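Local coordinates for hemoglobin-like protein (Methylacidiphilum infernorum, PDB 4NK2) that binds heme as a group II truncated hemoglobin and probably carries oxygen, at residues 159-164 with 181-187. Sequence-based numbering, arbitrary orientation.
Sequences WQWIES and RVPYSEI
Glu163 and Arg181 meet in a side-on salt bridge, carboxylate and guanidinium lying nearly in one plane, 18° apart. Each carboxylate oxygen offers its syn lone pair: NE of Arg181 reaches OE2 of Glu163 at 2.8 Å, and NH2 of Arg181 reaches OE1 of Glu163, also at 2.8 Å. A bend at chi3 (-61°), following one at chi2, folds the Arg181 chain back toward the carboxylate. OE2 of Glu163 also accepts the backbone N of Val182 at 2.9 Å, a donor that comes from above the carboxylate plane, and it has a further salt-bridge partner in Arg134. With alanine here instead of Glu163, both arginines would probably lose this counter-charge and the amide of Val182 its acceptor.

The other polar link runs from the indole of Trp159, whose NE1 donates to the carbonyl O of Val182 at 2.9 Å. The bond is almost straight (171°), with the acceptor in the plane of the indole. Consecutive turns of helix 155-165, in the globin fold, thus hold both backbone polar groups of Val182, fixing the chain just ahead of C-terminal helix 184-192. On the opposite side of helix 155-165, Trp161 touches the heme.

Apolar packing centres on the Trp159 indole. CD1 of Ile187 sits over one face, 3.5 Å from the centroid of the five-membered ring of Trp159, as a CH-pi contact; CB of Glu163 lies against the opposite face, nearer the rim. Val182 adds CG1 at 3.8 Å from CZ2 of Trp159, while Tyr184 brings CD1 up to the tryptophan's CB.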
# COMPACT_ATOMS: atom_id res chain seq x y z
N TRP A 159 22.99 9.58 -0.64
CA TRP A 159 22.11 9.10 0.42
C TRP A 159 20.73 9.76 0.36
O TRP A 159 19.71 9.08 0.47
CB TRP A 159 22.71 9.34 1.81
CG TRP A 159 21.75 8.88 2.88
CD1 TRP A 159 20.90 9.65 3.63
CD2 TRP A 159 21.51 7.52 3.26
NE1 TRP A 159 20.16 8.85 4.48
CE2 TRP A 159 20.51 7.54 4.26
CE3 TRP A 159 22.04 6.30 2.86
CZ2 TRP A 159 20.03 6.37 4.86
CZ3 TRP A 159 21.57 5.14 3.46
CH2 TRP A 159 20.59 5.19 4.46
N GLN A 160 20.69 11.07 0.22
CA GLN A 160 19.42 11.75 0.24
C GLN A 160 18.57 11.35 -0.96
O GLN A 160 17.36 11.34 -0.89
CB GLN A 160 19.60 13.26 0.34
CG GLN A 160 19.91 13.93 -0.96
OE1 GLN A 160 20.56 15.86 0.31
NE2 GLN A 160 20.40 16.09 -1.92
N TRP A 161 19.22 10.98 -2.04
CA TRP A 161 18.49 10.44 -3.19
C TRP A 161 17.80 9.12 -2.85
O TRP A 161 16.58 9.00 -3.00
CB TRP A 161 19.41 10.25 -4.40
CG TRP A 161 18.72 9.54 -5.55
CD1 TRP A 161 17.49 9.83 -6.08
CD2 TRP A 161 19.24 8.43 -6.30
NE1 TRP A 161 17.21 8.95 -7.12
CE2 TRP A 161 18.26 8.09 -7.27
CE3 TRP A 161 20.42 7.69 -6.25
CZ2 TRP A 161 18.45 7.04 -8.18
CZ3 TRP A 161 20.60 6.65 -7.14
CH2 TRP A 161 19.62 6.33 -8.10
N ILE A 162 18.55 8.13 -2.40
CA ILE A 162 17.90 6.83 -2.14
C ILE A 162 16.97 6.86 -0.92
O ILE A 162 15.96 6.15 -0.89
CB ILE A 162 18.90 5.66 -2.01
CG1 ILE A 162 19.91 5.92 -0.89
CG2 ILE A 162 19.62 5.44 -3.33
CD1 ILE A 162 20.79 4.71 -0.55
N GLU A 163 17.32 7.63 0.11
CA GLU A 163 16.47 7.72 1.31
C GLU A 163 15.09 8.22 0.95
O GLU A 163 14.09 7.76 1.50
CB GLU A 163 17.08 8.66 2.37
CG GLU A 163 16.30 8.67 3.69
CD GLU A 163 15.07 9.59 3.69
OE1 GLU A 163 14.97 10.50 2.82
OE2 GLU A 163 14.21 9.41 4.59
N SER A 164 15.01 9.19 0.04
CA SER A 164 13.70 9.71 -0.33
C SER A 164 13.05 8.90 -1.45
O SER A 164 11.86 8.62 -1.38
CB SER A 164 13.78 11.19 -0.73
OG SER A 164 12.49 11.63 -1.14
N ARG A 181 11.80 8.84 8.15
CA ARG A 181 12.82 9.63 7.45
C ARG A 181 14.18 9.37 8.11
O ARG A 181 14.29 9.30 9.34
CB ARG A 181 12.49 11.12 7.49
CG ARG A 181 11.17 11.50 6.81
CD ARG A 181 11.02 10.79 5.46
NE ARG A 181 12.08 11.15 4.50
CZ ARG A 181 12.13 12.31 3.86
NH1 ARG A 181 11.22 13.24 4.11
NH2 ARG A 181 13.11 12.55 2.98
N VAL A 182 15.22 9.22 7.29
CA VAL A 182 16.57 9.06 7.80
C VAL A 182 17.46 10.15 7.19
O VAL A 182 18.09 9.94 6.16
CB VAL A 182 17.15 7.67 7.46
CG1 VAL A 182 18.52 7.47 8.13
CG2 VAL A 182 16.19 6.57 7.92
N PRO A 183 17.49 11.33 7.82
CA PRO A 183 18.32 12.41 7.27
C PRO A 183 19.80 12.07 7.44
O PRO A 183 20.17 11.33 8.36
CB PRO A 183 17.95 13.62 8.12
CG PRO A 183 17.47 13.03 9.42
CD PRO A 183 16.78 11.75 9.05
N TYR A 184 20.63 12.61 6.55
CA TYR A 184 22.05 12.29 6.56
C TYR A 184 22.66 12.57 7.93
O TYR A 184 23.59 11.89 8.36
CB TYR A 184 22.76 13.09 5.48
CG TYR A 184 24.21 12.73 5.30
CD1 TYR A 184 24.57 11.50 4.75
CD2 TYR A 184 25.22 13.61 5.67
CE1 TYR A 184 25.90 11.17 4.57
CE2 TYR A 184 26.54 13.29 5.50
CZ TYR A 184 26.88 12.08 4.95
OH TYR A 184 28.21 11.76 4.78
N SER A 185 22.13 13.57 8.62
CA SER A 185 22.68 13.99 9.91
C SER A 185 22.60 12.87 10.96
O SER A 185 23.47 12.77 11.82
CB SER A 185 21.96 15.23 10.41
OG SER A 185 20.57 14.97 10.59
N GLU A 186 21.58 12.04 10.86
CA GLU A 186 21.42 10.92 11.78
C GLU A 186 22.49 9.86 11.62
O GLU A 186 22.78 9.14 12.54
CB GLU A 186 20.05 10.28 11.60
CG GLU A 186 19.77 9.12 12.51
CD GLU A 186 18.39 8.55 12.30
OE1 GLU A 186 17.55 9.24 11.73
OE2 GLU A 186 18.15 7.41 12.70
N ILE A 187 23.07 9.77 10.43
CA ILE A 187 24.03 8.71 10.14
C ILE A 187 25.42 9.20 9.73
O ILE A 187 26.30 8.39 9.44
CB ILE A 187 23.52 7.78 9.01
CG1 ILE A 187 23.42 8.55 7.69
CG2 ILE A 187 22.16 7.18 9.37
CD1 ILE A 187 22.89 7.71 6.52